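Local coordinates for bacterioferritin (Rhodobacter capsulatus, PDB 1JGC), which probably stores iron, oxidising Fe(2+) with dioxygen at a ferroxidase centre and depositing the ferric mineral inside a hollow 24-subunit shell that also carries heme b, at residues Q24-F29 with E47-M52; G82-L87 with S139-L144; D96-Y101 with D126-V131. One frame throughout, in Å; residues are numbered along the deposited sequence.

Interaction 1. Residues Q24-F29 with E47-M52. With HEM (protoporphyrin IX containing Fe), chain D.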
loop_
_atom_site.group_PDB
_atom_site.type_symbol
_atom_site.label_atom_id
_atom_site.label_comp_id
_atom_site.label_asym_id
_atom_site.label_seq_id
_atom_site.Cartn_x
_atom_site.Cartn_y
_atom_site.Cartn_z
ATOM N N GLN A 24 -9.893 49.438 1.612
ATOM C CA GLN A 24 -11.090 49.569 2.424
ATOM C C GLN A 24 -11.472 48.212 3.009
ATOM O O GLN A 24 -11.806 48.115 4.183
ATOM C CB GLN A 24 -12.245 50.151 1.599
ATOM C CG GLN A 24 -13.499 50.457 2.417
ATOM C CD GLN A 24 -14.572 51.156 1.598
ATOM O OE1 GLN A 24 -14.400 52.298 1.162
ATOM N NE2 GLN A 24 -15.684 50.471 1.378
ATOM N N TYR A 25 -11.407 47.166 2.191
ATOM C CA TYR A 25 -11.751 45.827 2.653
ATOM C C TYR A 25 -10.742 45.333 3.674
ATOM O O TYR A 25 -11.115 44.698 4.668
ATOM C CB TYR A 25 -11.799 44.836 1.491
ATOM C CG TYR A 25 -13.044 44.921 0.633
ATOM C CD1 TYR A 25 -14.315 44.774 1.194
ATOM C CD2 TYR A 25 -12.953 45.145 -0.736
ATOM C CE1 TYR A 25 -15.466 44.856 0.408
ATOM C CE2 TYR A 25 -14.084 45.229 -1.529
ATOM C CZ TYR A 25 -15.339 45.088 -0.956
ATOM O OH TYR A 25 -16.461 45.211 -1.753
ATOM N N TRP A 26 -9.466 45.627 3.442
ATOM C CA TRP A 26 -8.440 45.169 4.363
ATOM C C TRP A 26 -8.538 45.832 5.726
ATOM O O TRP A 26 -8.332 45.184 6.744
ATOM C CB TRP A 26 -7.042 45.377 3.777
ATOM C CG TRP A 26 -6.043 44.482 4.430
ATOM C CD1 TRP A 26 -5.328 44.739 5.564
ATOM C CD2 TRP A 26 -5.744 43.128 4.065
ATOM N NE1 TRP A 26 -4.607 43.627 5.932
ATOM C CE2 TRP A 26 -4.848 42.623 5.032
ATOM C CE3 TRP A 26 -6.154 42.292 3.021
ATOM C CZ2 TRP A 26 -4.353 41.312 4.985
ATOM C CZ3 TRP A 26 -5.665 40.994 2.973
ATOM C CH2 TRP A 26 -4.774 40.514 3.953
ATOM N N VAL A 27 -8.852 47.120 5.755
ATOM C CA VAL A 27 -8.991 47.805 7.028
ATOM C C VAL A 27 -10.207 47.217 7.748
ATOM O O VAL A 27 -10.179 46.994 8.952
ATOM C CB VAL A 27 -9.190 49.335 6.840
ATOM C CG1 VAL A 27 -9.433 49.989 8.179
ATOM C CG2 VAL A 27 -7.971 49.945 6.189
ATOM N N HIS A 28 -11.270 46.959 6.999
ATOM C CA HIS A 28 -12.476 46.395 7.577
ATOM C C HIS A 28 -12.200 45.020 8.149
ATOM O O HIS A 28 -12.740 44.653 9.194
ATOM C CB HIS A 28 -13.581 46.334 6.529
ATOM C CG HIS A 28 -14.264 47.645 6.313
ATOM N ND1 HIS A 28 -15.165 47.859 5.295
ATOM C CD2 HIS A 28 -14.197 48.808 7.006
ATOM C CE1 HIS A 28 -15.628 49.095 5.371
ATOM N NE2 HIS A 28 -15.055 49.692 6.401
ATOM N N PHE A 29 -11.353 44.261 7.465
ATOM C CA PHE A 29 -10.978 42.929 7.933
ATOM C C PHE A 29 -10.311 43.077 9.305
ATOM O O PHE A 29 -10.722 42.453 10.278
ATOM C CB PHE A 29 -10.027 42.274 6.916
ATOM C CG PHE A 29 -9.031 41.328 7.526
ATOM C CD1 PHE A 29 -9.446 40.213 8.234
ATOM C CD2 PHE A 29 -7.667 41.565 7.397
ATOM C CE1 PHE A 29 -8.519 39.348 8.806
ATOM C CE2 PHE A 29 -6.731 40.702 7.967
ATOM C CZ PHE A 29 -7.156 39.595 8.671
ATOM N N GLU A 47 -12.616 39.295 0.012
ATOM C CA GLU A 47 -13.004 40.318 -0.948
ATOM C C GLU A 47 -11.837 41.239 -1.297
ATOM O O GLU A 47 -11.686 41.636 -2.446
ATOM C CB GLU A 47 -14.190 41.125 -0.411
ATOM C CG GLU A 47 -15.477 40.310 -0.252
ATOM C CD GLU A 47 -16.577 41.084 0.498
ATOM O OE1 GLU A 47 -16.264 41.692 1.548
ATOM O OE2 GLU A 47 -17.753 41.084 0.049
ATOM N N SER A 48 -11.010 41.570 -0.313
ATOM C CA SER A 48 -9.854 42.430 -0.550
ATOM C C SER A 48 -8.883 41.740 -1.508
ATOM O O SER A 48 -8.341 42.362 -2.419
ATOM C CB SER A 48 -9.143 42.749 0.777
ATOM O OG SER A 48 -7.978 43.542 0.588
ATOM N N ILE A 49 -8.661 40.452 -1.293
ATOM C CA ILE A 49 -7.766 39.685 -2.151
ATOM C C ILE A 49 -8.372 39.491 -3.551
ATOM O O ILE A 49 -7.651 39.315 -4.527
ATOM C CB ILE A 49 -7.410 38.330 -1.479
ATOM C CG1 ILE A 49 -6.583 38.616 -0.223
ATOM C CG2 ILE A 49 -6.627 37.440 -2.426
ATOM C CD1 ILE A 49 -6.141 37.405 0.546
ATOM N N GLU A 50 -9.695 39.535 -3.659
ATOM C CA GLU A 50 -10.323 39.418 -4.970
ATOM C C GLU A 50 -9.991 40.690 -5.741
ATOM O O GLU A 50 -9.594 40.636 -6.903
ATOM C CB GLU A 50 -11.845 39.294 -4.859
ATOM C CG GLU A 50 -12.357 37.862 -4.810
ATOM C CD GLU A 50 -13.894 37.780 -4.797
ATOM O OE1 GLU A 50 -14.537 38.322 -5.753
ATOM O OE2 GLU A 50 -14.449 37.175 -3.833
ATOM N N GLU A 51 -10.150 41.837 -5.087
ATOM C CA GLU A 51 -9.867 43.103 -5.729
ATOM C C GLU A 51 -8.405 43.203 -6.147
ATOM O O GLU A 51 -8.084 43.816 -7.159
ATOM C CB GLU A 51 -10.230 44.268 -4.804
ATOM C CG GLU A 51 -11.718 44.374 -4.491
ATOM C CD GLU A 51 -12.581 44.378 -5.744
ATOM O OE1 GLU A 51 -12.325 45.204 -6.651
ATOM O OE2 GLU A 51 -13.518 43.552 -5.820
ATOM N N MET A 52 -7.515 42.616 -5.360
ATOM C CA MET A 52 -6.107 42.657 -5.705
ATOM C C MET A 52 -5.958 41.996 -7.065
ATOM O O MET A 52 -5.210 42.469 -7.920
ATOM C CB MET A 52 -5.281 41.914 -4.656
ATOM C CG MET A 52 -5.122 42.678 -3.348
ATOM S SD MET A 52 -4.357 41.691 -2.028
ATOM C CE MET A 52 -5.418 42.120 -0.648
HETATM C CHA HEM D . -1.684 38.798 -1.637
HETATM C CHB HEM D . -1.518 42.017 -5.261
HETATM C CHC HEM D . -2.110 45.521 -2.034
HETATM C CHD HEM D . -1.633 42.398 1.590
HETATM C C1A HEM D . -1.800 39.373 -2.902
HETATM C C2A HEM D . -2.322 38.770 -4.113
HETATM C C3A HEM D . -1.885 39.557 -5.160
HETATM C C4A HEM D . -1.584 40.834 -4.553
HETATM C CMA HEM D . -1.987 39.248 -6.665
HETATM C CAA HEM D . -3.416 37.714 -4.260
HETATM C CBA HEM D . -3.256 36.387 -3.541
HETATM C CGA HEM D . -2.092 35.581 -4.057
HETATM O O1A HEM D . -1.845 34.488 -3.494
HETATM O O2A HEM D . -1.429 36.033 -5.021
HETATM C C1B HEM D . -1.678 43.275 -4.711
HETATM C C2B HEM D . -1.789 44.510 -5.471
HETATM C C3B HEM D . -1.883 45.529 -4.557
HETATM C C4B HEM D . -1.942 44.886 -3.242
HETATM C CMB HEM D . -1.829 44.658 -6.991
HETATM C CAB HEM D . -1.990 46.873 -4.910
HETATM C CBB HEM D . -1.377 47.936 -4.267
HETATM C C1C HEM D . -2.155 44.964 -0.775
HETATM C C2C HEM D . -2.475 45.706 0.428
HETATM C C3C HEM D . -2.358 44.827 1.482
HETATM C C4C HEM D . -1.910 43.566 0.892
HETATM C CMC HEM D . -2.879 47.189 0.489
HETATM C CAC HEM D . -2.655 45.066 2.826
HETATM C CBC HEM D . -2.596 46.283 3.486
HETATM C C1D HEM D . -1.535 41.133 1.042
HETATM C C2D HEM D . -1.407 39.906 1.816
HETATM C C3D HEM D . -1.415 38.865 0.907
HETATM C C4D HEM D . -1.599 39.465 -0.422
HETATM C CMD HEM D . -1.278 39.781 3.340
HETATM C CAD HEM D . -1.111 37.419 1.310
HETATM C CBD HEM D . -2.230 36.398 1.212
HETATM C CGD HEM D . -1.859 35.055 1.845
HETATM O O1D HEM D . -0.759 34.528 1.541
HETATM O O2D HEM D . -2.676 34.523 2.636
HETATM N NA HEM D . -1.696 40.730 -3.163
HETATM N NB HEM D . -1.825 43.510 -3.344
HETATM N NC HEM D . -1.960 43.633 -0.502
HETATM N ND HEM D . -1.647 40.854 -0.323
HETATM FE FE HEM D . -1.820 42.171 -1.840
#

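Interaction 2. Residues G82-L87 with S139-L144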
loop_
_atom_site.group_PDB
_atom_site.type_symbol
_atom_site.label_atom_id
_atom_site.label_comp_id
_atom_site.label_asym_id
_atom_site.label_seq_id
_atom_site.Cartn_x
_atom_site.Cartn_y
_atom_site.Cartn_z
ATOM N N GLY A 82 -18.458 50.527 12.803
ATOM C CA GLY A 82 -19.169 49.421 13.417
ATOM C C GLY A 82 -19.552 48.354 12.411
ATOM O O GLY A 82 -19.440 48.564 11.199
ATOM N N PRO A 83 -20.013 47.187 12.878
ATOM C CA PRO A 83 -20.407 46.099 11.974
ATOM C C PRO A 83 -21.285 46.542 10.803
ATOM O O PRO A 83 -20.907 46.391 9.648
ATOM C CB PRO A 83 -21.137 45.126 12.899
ATOM C CG PRO A 83 -20.418 45.310 14.211
ATOM C CD PRO A 83 -20.211 46.809 14.292
ATOM N N ARG A 84 -22.455 47.096 11.098
ATOM C CA ARG A 84 -23.366 47.511 10.036
ATOM C C ARG A 84 -22.811 48.604 9.129
ATOM O O ARG A 84 -23.022 48.562 7.921
ATOM C CB ARG A 84 -24.705 47.964 10.619
ATOM C CG ARG A 84 -25.802 48.095 9.581
ATOM C CD ARG A 84 -27.135 48.381 10.244
ATOM N NE ARG A 84 -28.260 48.200 9.332
ATOM C CZ ARG A 84 -28.486 48.961 8.269
ATOM N NH1 ARG A 84 -27.659 49.960 7.989
ATOM N NH2 ARG A 84 -29.539 48.721 7.492
ATOM N N GLU A 85 -22.100 49.575 9.696
ATOM C CA GLU A 85 -21.542 50.659 8.888
ATOM C C GLU A 85 -20.556 50.157 7.835
ATOM O O GLU A 85 -20.526 50.683 6.713
ATOM C CB GLU A 85 -20.823 51.702 9.756
ATOM C CG GLU A 85 -21.720 52.579 10.589
ATOM C CD GLU A 85 -22.455 51.789 11.673
ATOM O OE1 GLU A 85 -21.782 51.051 12.453
ATOM O OE2 GLU A 85 -23.713 51.908 11.749
ATOM N N THR A 86 -19.738 49.163 8.194
ATOM C CA THR A 86 -18.755 48.638 7.244
ATOM C C THR A 86 -19.471 48.007 6.051
ATOM O O THR A 86 -19.008 48.111 4.911
ATOM C CB THR A 86 -17.783 47.602 7.907
ATOM O OG1 THR A 86 -18.526 46.512 8.458
ATOM C CG2 THR A 86 -16.981 48.258 9.018
ATOM N N LEU A 87 -20.608 47.366 6.312
ATOM C CA LEU A 87 -21.378 46.764 5.232
ATOM C C LEU A 87 -21.882 47.900 4.353
ATOM O O LEU A 87 -21.849 47.811 3.127
ATOM C CB LEU A 87 -22.569 45.970 5.784
ATOM C CG LEU A 87 -22.243 44.715 6.588
ATOM C CD1 LEU A 87 -23.520 44.071 7.072
ATOM C CD2 LEU A 87 -21.463 43.752 5.717
ATOM N N SER A 139 -29.687 42.824 4.897
ATOM C CA SER A 139 -31.051 42.409 5.163
ATOM C C SER A 139 -31.078 41.458 6.357
ATOM O O SER A 139 -31.958 41.541 7.217
ATOM C CB SER A 139 -31.625 41.707 3.944
ATOM O OG SER A 139 -32.793 41.008 4.302
ATOM N N LEU A 140 -30.109 40.550 6.404
ATOM C CA LEU A 140 -30.027 39.595 7.498
ATOM C C LEU A 140 -29.654 40.312 8.791
ATOM O O LEU A 140 -30.038 39.886 9.882
ATOM C CB LEU A 140 -28.982 38.518 7.186
ATOM C CG LEU A 140 -28.757 37.471 8.275
ATOM C CD1 LEU A 140 -30.037 36.683 8.484
ATOM C CD2 LEU A 140 -27.619 36.547 7.872
ATOM N N TYR A 141 -28.901 41.399 8.664
ATOM C CA TYR A 141 -28.477 42.174 9.819
ATOM C C TYR A 141 -29.693 42.794 10.513
ATOM O O TYR A 141 -29.836 42.715 11.734
ATOM C CB TYR A 141 -27.501 43.269 9.382
ATOM C CG TYR A 141 -26.833 44.003 10.512
ATOM C CD1 TYR A 141 -27.544 44.897 11.305
ATOM C CD2 TYR A 141 -25.484 43.792 10.801
ATOM C CE1 TYR A 141 -26.928 45.567 12.370
ATOM C CE2 TYR A 141 -24.859 44.456 11.860
ATOM C CZ TYR A 141 -25.590 45.338 12.641
ATOM O OH TYR A 141 -24.990 45.975 13.699
ATOM N N ASP A 142 -30.580 43.399 9.731
ATOM C CA ASP A 142 -31.765 44.018 10.301
ATOM C C ASP A 142 -32.719 42.968 10.865
ATOM O O ASP A 142 -33.347 43.180 11.897
ATOM C CB ASP A 142 -32.476 44.876 9.248
ATOM C CG ASP A 142 -31.601 46.015 8.736
ATOM O OD1 ASP A 142 -30.722 46.479 9.507
ATOM O OD2 ASP A 142 -31.798 46.452 7.572
ATOM N N ARG A 143 -32.826 41.830 10.193
ATOM C CA ARG A 143 -33.710 40.770 10.654
ATOM C C ARG A 143 -33.232 40.161 11.968
ATOM O O ARG A 143 -34.033 39.932 12.876
ATOM C CB ARG A 143 -33.829 39.673 9.598
ATOM C CG ARG A 143 -34.454 38.407 10.135
ATOM C CD ARG A 143 -34.705 37.393 9.049
ATOM N NE ARG A 143 -35.945 37.665 8.330
ATOM C CZ ARG A 143 -35.999 37.981 7.041
ATOM N NH1 ARG A 143 -34.875 38.069 6.342
ATOM N NH2 ARG A 143 -37.170 38.186 6.447
ATOM N N LEU A 144 -31.930 39.901 12.074
ATOM C CA LEU A 144 -31.366 39.314 13.281
ATOM C C LEU A 144 -31.223 40.337 14.401
ATOM O O LEU A 144 -31.452 40.023 15.573
ATOM C CB LEU A 144 -29.980 38.721 12.999
ATOM C CG LEU A 144 -29.852 37.564 12.016
ATOM C CD1 LEU A 144 -28.402 37.159 11.899
ATOM C CD2 LEU A 144 -30.693 36.399 12.491
#

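Interaction 3. Residues D96-Y101 with D126-V131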
loop_
_atom_site.group_PDB
_atom_site.type_symbol
_atom_site.label_atom_id
_atom_site.label_comp_id
_atom_site.label_asym_id
_atom_site.label_seq_id
_atom_site.Cartn_x
_atom_site.Cartn_y
_atom_site.Cartn_z
ATOM N N ASP A 96 -20.495 52.946 -6.582
ATOM C CA ASP A 96 -19.671 53.899 -7.312
ATOM C C ASP A 96 -18.876 53.161 -8.379
ATOM O O ASP A 96 -18.794 53.617 -9.525
ATOM C CB ASP A 96 -18.701 54.622 -6.381
ATOM C CG ASP A 96 -19.399 55.591 -5.457
ATOM O OD1 ASP A 96 -20.597 55.891 -5.707
ATOM O OD2 ASP A 96 -18.746 56.061 -4.490
ATOM N N ALA A 97 -18.291 52.020 -8.007
ATOM C CA ALA A 97 -17.506 51.228 -8.955
ATOM C C ALA A 97 -18.369 50.757 -10.128
ATOM O O ALA A 97 -17.962 50.875 -11.282
ATOM C CB ALA A 97 -16.857 50.024 -8.250
ATOM N N LEU A 98 -19.555 50.228 -9.847
ATOM C CA LEU A 98 -20.426 49.771 -10.930
ATOM C C LEU A 98 -20.754 50.916 -11.894
ATOM O O LEU A 98 -20.780 50.745 -13.119
ATOM C CB LEU A 98 -21.723 49.183 -10.365
ATOM C CG LEU A 98 -21.658 47.730 -9.895
ATOM C CD1 LEU A 98 -22.928 47.393 -9.130
ATOM C CD2 LEU A 98 -21.501 46.806 -11.090
ATOM N N LYS A 99 -21.004 52.086 -11.323
ATOM C CA LYS A 99 -21.330 53.266 -12.107
ATOM C C LYS A 99 -20.186 53.509 -13.080
ATOM O O LYS A 99 -20.394 53.636 -14.286
ATOM C CB LYS A 99 -21.498 54.464 -11.169
ATOM C CG LYS A 99 -21.901 55.753 -11.838
ATOM C CD LYS A 99 -22.114 56.854 -10.797
ATOM C CE LYS A 99 -22.560 58.176 -11.445
ATOM N NZ LYS A 99 -21.519 58.792 -12.337
ATOM N N LEU A 100 -18.972 53.546 -12.545
ATOM C CA LEU A 100 -17.790 53.777 -13.357
ATOM C C LEU A 100 -17.559 52.705 -14.411
ATOM O O LEU A 100 -17.193 53.020 -15.546
ATOM C CB LEU A 100 -16.553 53.878 -12.466
ATOM C CG LEU A 100 -15.202 53.855 -13.192
ATOM C CD1 LEU A 100 -15.113 55.032 -14.141
ATOM C CD2 LEU A 100 -14.071 53.899 -12.176
ATOM N N TYR A 101 -17.768 51.442 -14.040
ATOM C CA TYR A 101 -17.542 50.342 -14.975
ATOM C C TYR A 101 -18.535 50.309 -16.124
ATOM O O TYR A 101 -18.164 49.984 -17.248
ATOM C CB TYR A 101 -17.569 48.988 -14.259
ATOM C CG TYR A 101 -16.528 48.808 -13.178
ATOM C CD1 TYR A 101 -15.338 49.534 -13.185
ATOM C CD2 TYR A 101 -16.724 47.881 -12.156
ATOM C CE1 TYR A 101 -14.369 49.339 -12.196
ATOM C CE2 TYR A 101 -15.764 47.675 -11.164
ATOM C CZ TYR A 101 -14.594 48.405 -11.192
ATOM O OH TYR A 101 -13.651 48.179 -10.220
ATOM N N ASP A 126 -18.730 40.639 -11.488
ATOM C CA ASP A 126 -18.221 40.342 -10.150
ATOM C C ASP A 126 -18.781 41.323 -9.115
ATOM O O ASP A 126 -19.178 40.926 -8.021
ATOM C CB ASP A 126 -16.691 40.419 -10.098
ATOM C CG ASP A 126 -16.015 39.363 -10.944
ATOM O OD1 ASP A 126 -16.611 38.283 -11.164
ATOM O OD2 ASP A 126 -14.867 39.611 -11.378
ATOM N N GLU A 127 -18.804 42.608 -9.454
ATOM C CA GLU A 127 -19.309 43.591 -8.516
ATOM C C GLU A 127 -20.798 43.394 -8.217
ATOM O O GLU A 127 -21.234 43.597 -7.086
ATOM C CB GLU A 127 -19.022 45.009 -9.024
ATOM C CG GLU A 127 -17.997 45.782 -8.165
ATOM C CD GLU A 127 -16.584 45.163 -8.150
ATOM O OE1 GLU A 127 -16.412 43.997 -7.698
ATOM O OE2 GLU A 127 -15.624 45.854 -8.585
ATOM N N GLU A 128 -21.585 42.989 -9.207
ATOM C CA GLU A 128 -22.992 42.764 -8.933
ATOM C C GLU A 128 -23.087 41.573 -7.979
ATOM O O GLU A 128 -24.011 41.484 -7.164
ATOM C CB GLU A 128 -23.782 42.528 -10.229
ATOM C CG GLU A 128 -24.197 43.841 -10.904
ATOM C CD GLU A 128 -25.302 43.693 -11.950
ATOM O OE1 GLU A 128 -26.175 42.806 -11.814
ATOM O OE2 GLU A 128 -25.315 44.491 -12.908
ATOM N N GLY A 129 -22.104 40.679 -8.065
ATOM C CA GLY A 129 -22.064 39.532 -7.177
ATOM C C GLY A 129 -21.863 39.983 -5.733
ATOM O O GLY A 129 -22.563 39.516 -4.823
ATOM N N HIS A 130 -20.912 40.892 -5.517
ATOM C CA HIS A 130 -20.647 41.422 -4.180
ATOM C C HIS A 130 -21.865 42.198 -3.673
ATOM O O HIS A 130 -22.223 42.106 -2.501
ATOM C CB HIS A 130 -19.428 42.352 -4.197
ATOM C CG HIS A 130 -18.131 41.647 -4.445
ATOM N ND1 HIS A 130 -16.990 42.311 -4.851
ATOM C CD2 HIS A 130 -17.786 40.339 -4.329
ATOM C CE1 HIS A 130 -15.999 41.443 -4.976
ATOM N NE2 HIS A 130 -16.456 40.240 -4.664
ATOM N N VAL A 131 -22.498 42.966 -4.557
ATOM C CA VAL A 131 -23.671 43.739 -4.169
ATOM C C VAL A 131 -24.754 42.790 -3.678
ATOM O O VAL A 131 -25.377 43.026 -2.643
ATOM C CB VAL A 131 -24.235 44.569 -5.356
ATOM C CG1 VAL A 131 -25.571 45.184 -4.977
ATOM C CG2 VAL A 131 -23.264 45.664 -5.730
#

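Interaction 1. Residues Q24-F29 with E47-M52
Tyr25 and Ser48 meet where the two helices run closest: Tyr25 CB is 3.5 Å from Ser48 CB, and Tyr25 CA is 5.0 Å from Ser48 CA. With a serine here the axes of the antiparallel segments, at 159°, come to 8.7 Å, consistent with its small side chain; this is the tight part of the contact. The Tyr25 ring takes Glu47 CB over the centre of one face, a CH-pi contact of 3.9 Å to the ring centroid, while Glu47 OE1 comes to Tyr25 CE1 and Glu51 CG approaches CE2. Next to it Ser48 OG lies in the plane of the Trp26 indole, at its edge, 3.3 Å from Trp26 CE3; the serine hydroxyl hydrogen-bonds Ile22 O of the same chain.

Toward the heme the direct packing thins. Trp26 CZ3 comes nearest to Ile49 at CG1, 4.1 Å away, and Trp26 CE3 meets the Met52 methyl CE obliquely. The indole has Phe29 CD2 over one face and the heme vinyl carbon CAC over the other. Met52 SD coordinates the heme iron at 2.6 Å, and Met52 of the second subunit supplies the other sulfur: the bis-methionine ligation characteristic of bacterioferritin. Trp26 NE1 hydrogen-bonds Asp56 OD1 of that second subunit.

Helices 5-34 and 38-64 thus have the dimer interface and heme on one side. Glu51, a ligand of both ferroxidase irons, faces the bundle interior. There Tyr25 packs on Asp90 of helix 83-111, while Glu47 touches Phe133 and Glu51 touches His130, both of helix 114-144.

Interaction 2. Residues G82-L87 with S139-L144
Arg84 grips the carboxylate of Asp142 side-on, NE to OD1 at 3.0 Å and NH2 to OD2 at 3.2 Å, in a salt bridge whose guanidinium and carboxylate planes are only 13° apart. Both oxygens use their syn lone pairs, and the NH2 to OD2 bond is fairly straight at 162°. OD1 takes a second, more bent bond from NH2, so three N-H...O contacts hold this exposed acid. The remaining nitrogen, NH1, makes a salt bridge to Glu88, one turn further along, leaving the arginine shared between two acids.

The extended Arg84 chain, with CG anti to the backbone N (chi1 -166°), crosses the Tyr141 ring on its way out. Its CB sits over one face, offset toward the rim and 3.7 Å from the centroid in a CH-pi contact, and CD follows at 3.5 Å from Tyr141 CE1. The guanidinium plane stands almost perpendicular to the ring.

This is the antiparallel pairing of two long helices of the ferritin four-helix bundle, caught where helix 83-111 starts, with Gly82 as N-cap, and helix 114-144 ends. The axes are 11.1 Å apart here, and Tyr141 spans the gap. Pro83 CB meets the ring's edge at Tyr141 CE2, 3.9 Å away, while Leu87 CD1 comes obliquely to Tyr141 CD2 at 4.2 Å. Beyond them, Tyr141 meets the ring of Phe149 in helix 146-152, and Leu87 packs on Met157 of a neighbouring subunit.

Interaction 3. Residues D96-Y101 with D126-V131
Leu98 and Glu127 carry the apolar part of the contact, sliding past each other in opposite directions with Leu98 CD2 3.7 Å from Glu127 CB. Both methyls of the leucine lie near Glu128 CG, which is 4.0 Å from Leu98 CD2, and the Leu98 and Glu128 side chains cross at about a right angle. Leu98 CD1 also packs on Val131 CG2, 3.8 Å away.

The polar part is confined to Tyr101 and Glu127. Glu127 bends at chi2 (64°), which carries CD round from an extended path, and Glu127 OE2 arrives in the plane of the tyrosine ring, at its edge, 3.2 Å from Tyr101 CE2. The same oxygen accepts a weak hydrogen bond from Tyr101 OH at 3.5 Å, and the ring and carboxylate planes are 45° apart. One face of the ring lies against the carbonyl oxygen of Ala97, 3.1 Å above the plane and toward the rim.

Charge pairing lies outside the two segments: Glu128 makes salt bridges to Arg102 and to Arg61 of a neighbouring subunit. Glu127 and His130 belong to the ferroxidase site, where Glu127 is a ligand of both irons and His130 of the second; no metal occupies it in this crystal.

Helices 83-111 and 114-144 run antiparallel here at 157°, their axes 10.1 Å apart. Tyr101 also packs on Ala14 of helix 5-34, and Glu127 is touched by His54 from helix 38-64 and by Glu94 from helix 83-111.

Overall arrangement
Interactions 1 and 3 face each other across the four-helix bundle, centres 15 Å apart, and between them lies the metal-free dinuclear site. Glu51 of interaction 1 and Glu127 of interaction 3 are both ligands of both irons, and Glu51 OE2 lies 3.5 Å from Glu127 OE1, two carboxylates that would share the irons. A probable hydrogen bond from His130 NE2 to Glu50 OE1, 2.9 Å, also joins the two. Interaction 2 pairs the same helices as interaction 3, about 20 Å away between centres, and touches interaction 1 through His28 CD2 and Thr86 CG2, 3.5 Å apart. Heme contacts belong to interaction 1; in interaction 3 the Tyr101 side chain is about 13 Å from the heme.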